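Local coordinates for putative isocitrate dehydrogenase, NAD-dependent (Methylococcus capsulatus, PDB 6LKY), which probably catalyses the NAD-dependent oxidative decarboxylation of isocitrate to 2-oxoglutarate, with a magnesium ion as cofactor, at residues T35-M40 with E44-P49; G67-P72 with R78-T83; V82-A87 with A256-A261. The protein carries 1 engineered substitution. All coordinates share one frame; numbering follows the deposited sequence. Where two conformers were deposited one is given.

Interaction 1 of 3, residues T35-M40 with E44-P49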
loop_
_atom_site.group_PDB
_atom_site.type_symbol
_atom_site.label_atom_id
_atom_site.label_comp_id
_atom_site.label_asym_id
_atom_site.label_seq_id
_atom_site.Cartn_x
_atom_site.Cartn_y
_atom_site.Cartn_z
ATOM N N THR A 35 31.346 -8.727 -14.691
ATOM C CA THR A 35 30.898 -7.388 -14.334
ATOM C C THR A 35 30.348 -6.650 -15.549
ATOM O O THR A 35 31.015 -6.546 -16.585
ATOM C CB THR A 35 32.046 -6.601 -13.709
ATOM O OG1 THR A 35 32.410 -7.225 -12.475
ATOM C CG2 THR A 35 31.624 -5.157 -13.424
ATOM N N GLN A 36 29.126 -6.128 -15.407
ATOM C CA GLN A 36 28.434 -5.397 -16.462
ATOM C C GLN A 36 27.788 -4.155 -15.861
ATOM O O GLN A 36 27.596 -4.064 -14.648
ATOM C CB GLN A 36 27.373 -6.272 -17.138
ATOM C CG GLN A 36 27.899 -7.542 -17.718
ATOM C CD GLN A 36 28.718 -7.302 -18.962
ATOM O OE1 GLN A 36 28.663 -6.224 -19.555
ATOM N NE2 GLN A 36 29.484 -8.312 -19.368
ATOM N N SER A 37 27.413 -3.213 -16.720
ATOM C CA SER A 37 26.891 -1.920 -16.291
ATOM C C SER A 37 25.421 -1.761 -16.681
ATOM O O SER A 37 25.008 -2.192 -17.762
ATOM C CB SER A 37 27.725 -0.796 -16.907
ATOM O OG SER A 37 27.241 0.477 -16.555
ATOM N N ALA A 38 24.644 -1.090 -15.826
ATOM C CA ALA A 38 23.233 -0.841 -16.109
ATOM C C ALA A 38 22.777 0.375 -15.320
ATOM O O ALA A 38 23.440 0.804 -14.371
ATOM C CB ALA A 38 22.364 -2.065 -15.759
ATOM N N GLY A 39 21.622 0.922 -15.717
ATOM C CA GLY A 39 21.041 2.044 -14.997
ATOM C C GLY A 39 21.786 3.341 -15.271
ATOM O O GLY A 39 22.402 3.524 -16.325
ATOM N N MET A 40 21.740 4.248 -14.290
ATOM C CA MET A 40 22.318 5.578 -14.481
ATOM C C MET A 40 23.822 5.497 -14.714
ATOM O O MET A 40 24.370 6.222 -15.558
ATOM C CB MET A 40 22.002 6.468 -13.274
ATOM C CG MET A 40 22.182 7.978 -13.502
ATOM S SD MET A 40 21.189 8.690 -14.855
ATOM C CE MET A 40 19.543 8.688 -14.131
ATOM N N GLU A 44 25.827 7.199 -17.797
ATOM C CA GLU A 44 26.954 8.114 -17.691
ATOM C C GLU A 44 28.169 7.571 -18.424
ATOM O O GLU A 44 28.959 8.351 -18.969
ATOM C CB GLU A 44 27.263 8.393 -16.224
ATOM C CG GLU A 44 26.252 9.349 -15.595
ATOM C CD GLU A 44 26.345 9.398 -14.081
ATOM O OE1 GLU A 44 27.067 8.556 -13.493
ATOM O OE2 GLU A 44 25.685 10.279 -13.484
ATOM N N LYS A 45 28.312 6.244 -18.482
ATOM C CA LYS A 45 29.536 5.659 -19.004
ATOM C C LYS A 45 29.413 5.323 -20.483
ATOM O O LYS A 45 30.365 5.520 -21.239
ATOM C CB LYS A 45 29.888 4.405 -18.204
ATOM C CG LYS A 45 31.292 3.835 -18.375
ATOM C CD LYS A 45 31.373 2.566 -17.513
ATOM C CE LYS A 45 32.776 1.992 -17.349
ATOM N NZ LYS A 45 33.674 2.438 -18.424
ATOM N N PHE A 46 28.251 4.812 -20.905
ATOM C CA PHE A 46 28.038 4.325 -22.259
ATOM C C PHE A 46 26.938 5.056 -23.015
ATOM O O PHE A 46 26.695 4.731 -24.179
ATOM C CB PHE A 46 27.713 2.828 -22.236
ATOM C CG PHE A 46 28.811 1.984 -21.657
ATOM C CD1 PHE A 46 29.988 1.770 -22.367
ATOM C CD2 PHE A 46 28.678 1.422 -20.398
ATOM C CE1 PHE A 46 31.011 0.992 -21.832
ATOM C CE2 PHE A 46 29.691 0.643 -19.853
ATOM C CZ PHE A 46 30.863 0.429 -20.571
ATOM N N GLY A 47 26.249 6.007 -22.393
ATOM C CA GLY A 47 25.181 6.701 -23.084
ATOM C C GLY A 47 23.887 5.929 -23.271
ATOM O O GLY A 47 23.003 6.415 -23.990
ATOM N N THR A 48 23.750 4.741 -22.666
ATOM C CA THR A 48 22.511 3.951 -22.695
ATOM C C THR A 48 22.262 3.321 -21.330
ATOM O O THR A 48 23.214 2.856 -20.690
ATOM C CB THR A 48 22.563 2.831 -23.740
ATOM O OG1 THR A 48 21.478 1.923 -23.501
ATOM C CG2 THR A 48 23.863 2.057 -23.620
ATOM N N PRO A 49 21.004 3.233 -20.877
ATOM C CA PRO A 49 20.754 2.608 -19.560
ATOM C C PRO A 49 20.898 1.086 -19.555
ATOM O O PRO A 49 21.051 0.500 -18.480
ATOM C CB PRO A 49 19.320 3.049 -19.219
ATOM C CG PRO A 49 18.669 3.309 -20.558
ATOM C CD PRO A 49 19.777 3.802 -21.475
#
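The backbones of G39 and P49 come within 4.6 Å at their CA atoms, because the chain leaves strand 31-35, runs through the short helix 39-46 and doubles back past G39. The contact thus joins the two ends of the helix that follows strand 31-35 of the large mixed sheet, within the isocitrate/isopropylmalate dehydrogenase family fold. The return is fastened by G39 N, which donates to P49 O over 2.9 Å, in the carbonyl plane and on a lone pair. The same oxygen also receives a CA-H contact from A38, whose CA lies 3.5 Å from P49 O, so one carbonyl meets two successive residues, A38 and G39. Further along, E44 N donates to M40 O at 2.8 Å, an i to i+4 helical bond almost in line with the carbonyl. G47, with a positive phi of 75°, then turns the chain out of the helix.

Among the side chains, E44 sets its CG 3.6 Å from M40 O, the carbonyl that its own N grips. The thioether chain of M40, bent at both chi2 and chi3, slants across it rather than running alongside. M40 N is held by D10 OD2, while S37 O accepts from T54 OG1 of helix 52-61. S37 meets F46, the last helical residue before G47. K45 CG lies over one face of the F46 ring, toward its rim. The CA-CB bond of S37 points toward 44-49, which puts its CB at the ring edge, near the ring plane and 3.8 Å from F46 CE2.

Interaction 2 of 3, residues G67-P72 with R78-T83. With NAD (nicotinamide-adenine-dinucleotide), chain C; CIT (citric acid), chain E.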
loop_
_atom_site.group_PDB
_atom_site.type_symbol
_atom_site.label_atom_id
_atom_site.label_comp_id
_atom_site.label_asym_id
_atom_site.label_seq_id
_atom_site.Cartn_x
_atom_site.Cartn_y
_atom_site.Cartn_z
ATOM N N GLY A 67 22.785 -4.760 -8.173
ATOM C CA GLY A 67 22.564 -3.678 -7.243
ATOM C C GLY A 67 21.385 -2.827 -7.687
ATOM O O GLY A 67 20.855 -2.999 -8.788
ATOM N N PRO A 68 20.946 -1.900 -6.839
ATOM C CA PRO A 68 19.777 -1.075 -7.184
ATOM C C PRO A 68 20.061 -0.185 -8.381
ATOM O O PRO A 68 21.164 0.345 -8.533
ATOM C CB PRO A 68 19.545 -0.241 -5.922
ATOM C CG PRO A 68 20.927 -0.172 -5.269
ATOM C CD PRO A 68 21.495 -1.553 -5.516
ATOM N N LEU A 69 19.053 -0.020 -9.235
ATOM C CA LEU A 69 19.180 0.802 -10.429
ATOM C C LEU A 69 18.231 1.986 -10.326
ATOM O O LEU A 69 17.041 1.809 -10.044
ATOM C CB LEU A 69 18.901 -0.024 -11.686
ATOM C CG LEU A 69 19.918 -1.155 -11.892
ATOM C CD1 LEU A 69 19.651 -1.935 -13.183
ATOM C CD2 LEU A 69 21.327 -0.579 -11.901
ATOM N N THR A 70 18.765 3.190 -10.536
ATOM C CA THR A 70 17.946 4.405 -10.522
ATOM C C THR A 70 16.995 4.436 -11.719
ATOM O O THR A 70 17.410 4.189 -12.855
ATOM C CB THR A 70 18.860 5.636 -10.550
ATOM O OG1 THR A 70 19.495 5.782 -9.274
ATOM C CG2 THR A 70 18.084 6.922 -10.916
ATOM N N THR A 71 15.719 4.749 -11.474
ATOM C CA THR A 71 14.779 5.048 -12.549
ATOM C C THR A 71 14.299 6.489 -12.428
ATOM O O THR A 71 13.799 6.873 -11.363
ATOM C CB THR A 71 13.569 4.082 -12.510
ATOM O OG1 THR A 71 14.038 2.733 -12.618
ATOM C CG2 THR A 71 12.557 4.382 -13.643
ATOM N N PRO A 72 14.407 7.303 -13.481
ATOM C CA PRO A 72 13.941 8.697 -13.389
ATOM C C PRO A 72 12.422 8.799 -13.291
ATOM O O PRO A 72 11.672 7.971 -13.823
ATOM C CB PRO A 72 14.459 9.350 -14.681
ATOM C CG PRO A 72 15.270 8.299 -15.404
ATOM C CD PRO A 72 14.958 6.965 -14.803
ATOM N N ARG A 78 12.676 4.131 -19.321
ATOM C CA ARG A 78 11.898 3.187 -18.533
ATOM C C ARG A 78 12.822 2.410 -17.600
ATOM O O ARG A 78 13.998 2.192 -17.898
ATOM C CB ARG A 78 11.134 2.211 -19.439
ATOM C CG ARG A 78 10.114 2.852 -20.375
ATOM C CD ARG A 78 8.690 2.841 -19.791
ATOM N NE ARG A 78 7.891 3.940 -20.317
ATOM C CZ ARG A 78 6.766 4.383 -19.761
ATOM N NH1 ARG A 78 6.103 5.398 -20.298
ATOM N NH2 ARG A 78 6.294 3.803 -18.667
ATOM N N SER A 79 12.276 2.004 -16.454
ATOM C CA SER A 79 13.023 1.242 -15.455
ATOM C C SER A 79 13.810 0.104 -16.093
ATOM O O SER A 79 13.240 -0.760 -16.767
ATOM C CB SER A 79 12.057 0.670 -14.409
ATOM O OG SER A 79 12.721 -0.253 -13.548
ATOM N N VAL A 80 15.124 0.101 -15.863
ATOM C CA VAL A 80 15.942 -1.023 -16.299
ATOM C C VAL A 80 15.613 -2.276 -15.490
ATOM O O VAL A 80 15.717 -3.399 -16.001
ATOM C CB VAL A 80 17.436 -0.648 -16.205
ATOM C CG1 VAL A 80 18.316 -1.811 -16.678
ATOM C CG2 VAL A 80 17.710 0.619 -17.024
ATOM N N ASN A 81 15.204 -2.122 -14.232
ATOM C CA ASN A 81 14.790 -3.289 -13.455
ATOM C C ASN A 81 13.642 -4.008 -14.141
ATOM O O ASN A 81 13.664 -5.240 -14.325
ATOM C CB ASN A 81 14.396 -2.857 -12.044
ATOM C CG ASN A 81 15.518 -2.103 -11.344
ATOM O OD1 ASN A 81 16.609 -2.645 -11.161
ATOM N ND2 ASN A 81 15.271 -0.837 -10.993
ATOM N N VAL A 82 12.656 -3.228 -14.588
ATOM C CA VAL A 82 11.479 -3.794 -15.222
ATOM C C VAL A 82 11.833 -4.367 -16.581
ATOM O O VAL A 82 11.367 -5.459 -16.950
ATOM C CB VAL A 82 10.380 -2.723 -15.308
ATOM C CG1 VAL A 82 9.249 -3.191 -16.224
ATOM C CG2 VAL A 82 9.888 -2.391 -13.890
ATOM N N THR A 83 12.642 -3.628 -17.357
ATOM C CA THR A 83 13.082 -4.119 -18.661
ATOM C C THR A 83 13.810 -5.452 -18.528
ATOM O O THR A 83 13.568 -6.373 -19.312
ATOM C CB THR A 83 13.976 -3.095 -19.348
ATOM O OG1 THR A 83 13.218 -1.917 -19.644
ATOM C CG2 THR A 83 14.532 -3.659 -20.641
HETATM P PA NAD C . 15.011 4.038 -1.820
HETATM O O1A NAD C . 16.225 4.292 -2.681
HETATM O O2A NAD C . 14.853 2.576 -1.534
HETATM O O5B NAD C . 15.120 4.918 -0.488
HETATM C C5B NAD C . 14.030 4.903 0.430
HETATM C C4B NAD C . 14.558 5.192 1.821
HETATM O O4B NAD C . 15.193 3.985 2.289
HETATM C C3B NAD C . 15.603 6.299 1.762
HETATM O O3B NAD C . 15.464 7.179 2.868
HETATM C C2B NAD C . 16.918 5.540 1.837
HETATM O O2B NAD C . 17.995 6.284 2.429
HETATM C C1B NAD C . 16.556 4.273 2.600
HETATM N N9A NAD C . 17.490 3.278 2.093
HETATM C C8A NAD C . 17.024 2.261 1.133
HETATM N N7A NAD C . 18.228 1.408 1.122
HETATM C C5A NAD C . 18.478 1.179 2.541
HETATM C C6A NAD C . 19.953 0.935 2.808
HETATM N N6A NAD C . 20.308 -0.410 2.327
HETATM N N1A NAD C . 20.152 1.004 4.264
HETATM C C2A NAD C . 19.854 2.323 4.857
HETATM N N3A NAD C . 19.187 3.209 3.900
HETATM C C4A NAD C . 18.134 2.507 3.169
HETATM O O3 NAD C . 13.668 4.493 -2.572
HETATM P PN NAD C . 13.441 5.865 -3.358
HETATM O O1N NAD C . 14.177 7.029 -2.775
HETATM O O2N NAD C . 11.936 6.077 -3.365
HETATM O O5D NAD C . 13.968 5.621 -4.857
HETATM C C5D NAD C . 15.327 5.926 -5.210
HETATM C C4D NAD C . 15.643 5.321 -6.571
HETATM O O4D NAD C . 15.789 3.892 -6.489
HETATM C C3D NAD C . 14.530 5.611 -7.579
HETATM O O3D NAD C . 15.146 6.062 -8.782
HETATM C C2D NAD C . 13.884 4.253 -7.786
HETATM O O2D NAD C . 13.351 4.056 -9.094
HETATM C C1D NAD C . 15.034 3.285 -7.552
HETATM N N1N NAD C . 14.472 1.937 -7.281
HETATM C C2N NAD C . 15.435 0.855 -7.433
HETATM C C3N NAD C . 14.638 -0.426 -7.335
HETATM C C7N NAD C . 15.366 -1.645 -7.909
HETATM O O7N NAD C . 15.115 -2.824 -7.155
HETATM N N7N NAD C . 16.792 -1.382 -8.089
HETATM C C4N NAD C . 14.018 -0.659 -5.967
HETATM C C5N NAD C . 13.304 0.572 -5.443
HETATM C C6N NAD C . 13.717 1.935 -6.007
HETATM C C1 CIT E . 11.473 -2.532 -7.389
HETATM O O1 CIT E . 12.050 -3.635 -7.351
HETATM O O2 CIT E . 10.665 -2.249 -6.472
HETATM C C2 CIT E . 11.748 -1.579 -8.535
HETATM C C3 CIT E . 10.574 -0.649 -8.800
HETATM O O7 CIT E . 10.475 0.304 -7.724
HETATM C C4 CIT E . 10.706 0.085 -10.121
HETATM C C5 CIT E . 12.018 0.807 -10.239
HETATM O O3 CIT E . 12.769 0.544 -11.195
HETATM O O4 CIT E . 12.346 1.679 -9.402
HETATM C C6 CIT E . 9.284 -1.427 -8.874
HETATM O O5 CIT E . 9.333 -2.640 -9.188
HETATM O O6 CIT E . 8.189 -0.860 -8.629
HETATM O O HOH W 1 16.158 1.657 -13.861
#
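The nicotinamide-ribose end of the NAD pocket and the adjoining citrate site are built where L69 and T71 face S79 and N81. The citrate, probably from the crystallisation liquor, puts its O3 among three side chains: T71 OG1 donates to it at 2.9 Å, N81 ND2 reaches it nearly straight (168°), and S79 OG approaches from the N-cap of helix 80-87. In its capping role, S79 OG accepts from V82 N at 3.2 Å. T71 has OG1 anti to its carbonyl carbon (chi1 -58°), which turns the hydroxyl to citrate and rests CG2 3.7 Å from S79 CA. Its backbone serves the coenzyme instead, T71 N donating to O3D of NAD at 3.0 Å. A water spans the contact, giving protons to T70 O and T71 OG1 and accepting from V80 N at 2.7 Å.

N81 ND2 also makes a weak bond to L69 O, 3.3 Å away, while its OD1 accepts from K66 NZ. A leucine here would probably leave citrate O3 and L69 O without this amide donor and K66 without one acceptor.

The 67-72 loop follows strand 63-66 and leads toward helix 80-87, whose first turn it flanks. N176 and I177 of the second subunit lie against T71 and S79 respectively, so the site sits at the subunit boundary.

Interaction 3 of 3, residues V82-A87 with A256-A261. With NAD (nicotinamide-adenine-dinucleotide), chain C.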
loop_
_atom_site.group_PDB
_atom_site.type_symbol
_atom_site.label_atom_id
_atom_site.label_comp_id
_atom_site.label_asym_id
_atom_site.label_seq_id
_atom_site.Cartn_x
_atom_site.Cartn_y
_atom_site.Cartn_z
ATOM N N VAL A 82 12.656 -3.228 -14.588
ATOM C CA VAL A 82 11.479 -3.794 -15.222
ATOM C C VAL A 82 11.833 -4.367 -16.581
ATOM O O VAL A 82 11.367 -5.459 -16.950
ATOM C CB VAL A 82 10.380 -2.723 -15.308
ATOM C CG1 VAL A 82 9.249 -3.191 -16.224
ATOM C CG2 VAL A 82 9.888 -2.391 -13.890
ATOM N N THR A 83 12.642 -3.628 -17.357
ATOM C CA THR A 83 13.082 -4.119 -18.661
ATOM C C THR A 83 13.810 -5.452 -18.528
ATOM O O THR A 83 13.568 -6.373 -19.312
ATOM C CB THR A 83 13.976 -3.095 -19.348
ATOM O OG1 THR A 83 13.218 -1.917 -19.644
ATOM C CG2 THR A 83 14.532 -3.659 -20.641
ATOM N N LEU A 84 14.713 -5.569 -17.551
ATOM C CA LEU A 84 15.406 -6.837 -17.321
ATOM C C LEU A 84 14.412 -7.951 -16.996
ATOM O O LEU A 84 14.448 -9.024 -17.611
ATOM C CB LEU A 84 16.426 -6.674 -16.188
ATOM C CG LEU A 84 17.941 -6.580 -16.438
ATOM C CD1 LEU A 84 18.330 -6.505 -17.905
ATOM C CD2 LEU A 84 18.514 -5.411 -15.681
ATOM N N ARG A 85 13.507 -7.706 -16.030
ATOM C CA ARG A 85 12.523 -8.722 -15.651
ATOM C C ARG A 85 11.728 -9.203 -16.859
ATOM O O ARG A 85 11.484 -10.404 -17.018
ATOM C CB ARG A 85 11.560 -8.171 -14.592
ATOM C CG ARG A 85 12.183 -7.875 -13.258
ATOM C CD ARG A 85 11.363 -6.886 -12.455
ATOM N NE ARG A 85 12.005 -6.640 -11.159
ATOM C CZ ARG A 85 11.723 -5.618 -10.358
ATOM N NH1 ARG A 85 10.801 -4.730 -10.711
ATOM N NH2 ARG A 85 12.371 -5.484 -9.209
ATOM N N GLN A 86 11.324 -8.278 -17.724
ATOM C CA GLN A 86 10.487 -8.642 -18.867
ATOM C C GLN A 86 11.285 -9.281 -19.999
ATOM O O GLN A 86 10.824 -10.255 -20.604
ATOM C CB GLN A 86 9.739 -7.413 -19.372
ATOM C CG GLN A 86 8.725 -6.911 -18.353
ATOM C CD GLN A 86 8.068 -5.605 -18.765
ATOM O OE1 GLN A 86 8.568 -4.889 -19.626
ATOM N NE2 GLN A 86 6.954 -5.284 -18.130
ATOM N N ALA A 87 12.472 -8.745 -20.302
ATOM C CA ALA A 87 13.312 -9.290 -21.369
ATOM C C ALA A 87 13.778 -10.709 -21.049
ATOM O O ALA A 87 13.942 -11.531 -21.958
ATOM C CB ALA A 87 14.517 -8.377 -21.607
ATOM N N ALA A 256 16.220 -18.368 -16.208
ATOM C CA ALA A 256 17.167 -17.399 -15.685
ATOM C C ALA A 256 16.665 -16.914 -14.339
ATOM O O ALA A 256 15.495 -17.100 -13.986
ATOM C CB ALA A 256 17.380 -16.227 -16.655
ATOM N N ALA A 257 17.567 -16.286 -13.590
ATOM C CA ALA A 257 17.239 -15.773 -12.272
ATOM C C ALA A 257 18.131 -14.579 -11.979
ATOM O O ALA A 257 19.316 -14.580 -12.330
ATOM C CB ALA A 257 17.415 -16.846 -11.188
ATOM N N LEU A 258 17.554 -13.570 -11.328
ATOM C CA LEU A 258 18.259 -12.335 -11.013
ATOM C C LEU A 258 17.963 -11.948 -9.571
ATOM O O LEU A 258 16.796 -11.811 -9.184
ATOM C CB LEU A 258 17.848 -11.225 -11.988
ATOM C CG LEU A 258 18.498 -9.839 -11.838
ATOM C CD1 LEU A 258 18.599 -9.157 -13.194
ATOM C CD2 LEU A 258 17.723 -8.958 -10.850
ATOM N N PHE A 259 19.008 -11.739 -8.778
ATOM C CA PHE A 259 18.847 -11.547 -7.344
ATOM C C PHE A 259 19.231 -10.124 -6.965
ATOM O O PHE A 259 20.182 -9.568 -7.523
ATOM C CB PHE A 259 19.662 -12.602 -6.580
ATOM C CG PHE A 259 19.254 -13.996 -6.935
ATOM C CD1 PHE A 259 19.771 -14.613 -8.061
ATOM C CD2 PHE A 259 18.284 -14.651 -6.199
ATOM C CE1 PHE A 259 19.360 -15.879 -8.420
ATOM C CE2 PHE A 259 17.864 -15.918 -6.550
ATOM C CZ PHE A 259 18.392 -16.532 -7.662
ATOM N N GLU A 260 18.465 -9.515 -6.051
ATOM C CA GLU A 260 18.690 -8.103 -5.768
ATOM C C GLU A 260 18.151 -7.745 -4.391
ATOM O O GLU A 260 17.327 -8.457 -3.819
ATOM C CB GLU A 260 18.006 -7.218 -6.822
ATOM C CG GLU A 260 16.477 -7.413 -6.834
ATOM C CD GLU A 260 15.747 -6.517 -7.848
ATOM O OE1 GLU A 260 16.271 -5.434 -8.190
ATOM O OE2 GLU A 260 14.640 -6.899 -8.299
ATOM N N ALA A 261 18.612 -6.607 -3.875
ATOM C CA ALA A 261 17.913 -6.004 -2.751
ATOM C C ALA A 261 16.556 -5.454 -3.207
ATOM O O ALA A 261 16.329 -5.158 -4.384
ATOM C CB ALA A 261 18.756 -4.894 -2.110
HETATM P PA NAD C . 15.011 4.038 -1.820
HETATM O O1A NAD C . 16.225 4.292 -2.681
HETATM O O2A NAD C . 14.853 2.576 -1.534
HETATM O O5B NAD C . 15.120 4.918 -0.488
HETATM C C5B NAD C . 14.030 4.903 0.430
HETATM C C4B NAD C . 14.558 5.192 1.821
HETATM O O4B NAD C . 15.193 3.985 2.289
HETATM C C3B NAD C . 15.603 6.299 1.762
HETATM O O3B NAD C . 15.464 7.179 2.868
HETATM C C2B NAD C . 16.918 5.540 1.837
HETATM O O2B NAD C . 17.995 6.284 2.429
HETATM C C1B NAD C . 16.556 4.273 2.600
HETATM N N9A NAD C . 17.490 3.278 2.093
HETATM C C8A NAD C . 17.024 2.261 1.133
HETATM N N7A NAD C . 18.228 1.408 1.122
HETATM C C5A NAD C . 18.478 1.179 2.541
HETATM C C6A NAD C . 19.953 0.935 2.808
HETATM N N6A NAD C . 20.308 -0.410 2.327
HETATM N N1A NAD C . 20.152 1.004 4.264
HETATM C C2A NAD C . 19.854 2.323 4.857
HETATM N N3A NAD C . 19.187 3.209 3.900
HETATM C C4A NAD C . 18.134 2.507 3.169
HETATM O O3 NAD C . 13.668 4.493 -2.572
HETATM P PN NAD C . 13.441 5.865 -3.358
HETATM O O1N NAD C . 14.177 7.029 -2.775
HETATM O O2N NAD C . 11.936 6.077 -3.365
HETATM O O5D NAD C . 13.968 5.621 -4.857
HETATM C C5D NAD C . 15.327 5.926 -5.210
HETATM C C4D NAD C . 15.643 5.321 -6.571
HETATM O O4D NAD C . 15.789 3.892 -6.489
HETATM C C3D NAD C . 14.530 5.611 -7.579
HETATM O O3D NAD C . 15.146 6.062 -8.782
HETATM C C2D NAD C . 13.884 4.253 -7.786
HETATM O O2D NAD C . 13.351 4.056 -9.094
HETATM C C1D NAD C . 15.034 3.285 -7.552
HETATM N N1N NAD C . 14.472 1.937 -7.281
HETATM C C2N NAD C . 15.435 0.855 -7.433
HETATM C C3N NAD C . 14.638 -0.426 -7.335
HETATM C C7N NAD C . 15.366 -1.645 -7.909
HETATM O O7N NAD C . 15.115 -2.824 -7.155
HETATM N N7N NAD C . 16.792 -1.382 -8.089
HETATM C C4N NAD C . 14.018 -0.659 -5.967
HETATM C C5N NAD C . 13.304 0.572 -5.443
HETATM C C6N NAD C . 13.717 1.935 -6.007
#
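E260 and R85 meet through quite different torsions: the glutamate has CG wedged between its backbone N and carbonyl carbon (chi1 62°) and then extends, while the arginine places CG anti to its carbonyl carbon and stays extended as far as NE. Their ends form a buried salt bridge beside the nicotinamide end of the NAD pocket, R85 NH2 lying 2.8 Å from E260 OE2. The bond leaves the guanidinium at its edge, close to its plane, and reaches OE2 on the syn side, 21° out of the carboxylate plane. The two flat groups are nevertheless turned 65° apart, so a single N-H is used and not a two-pronged pairing.

N251 ND2 is a second donor to OE2, whereas OE1 forms a salt bridge with K66 NZ and lies 3.0 Å from O7N of the nicotinamide carboxamide. Both carboxylate oxygens are thus engaged, which should fix the rotation of the group. R85 NH2 also donates to the bound citrate, probably from the crystallisation liquor.

A single apolar pair accompanies the bridge. L84 and L258 cross at about a right angle, and L84 CG comes 4.2 Å from L258 CD1. Helix 80-87 thereby lies over one side of strand 257-261, which runs between strands 63-66 and 248-252 in the large mixed sheet. A257 and F259 instead contact helix 278-290.

Overall arrangement
Interactions 1 and 2 are neighbours, their centres 11 Å apart: L69 CD2 lies 3.5 Å from A38 O, and V80 CG2 lies 3.6 Å from P49 O, so the turn around helix 39-46 backs the NAD-binding loop. D10 OD2 ties them further, accepting from both M40 N and T70 N. Interactions 2 and 3 share V82 and T83 on helix 80-87, and both touch NAD. Their centres are 10 Å apart, and K66 NZ joins them by reaching N81 and E260. Citrate is held by residues of both. Interaction 1 stays about 5 Å from interaction 3 at the nearest atoms, forming an outer layer behind the pocket.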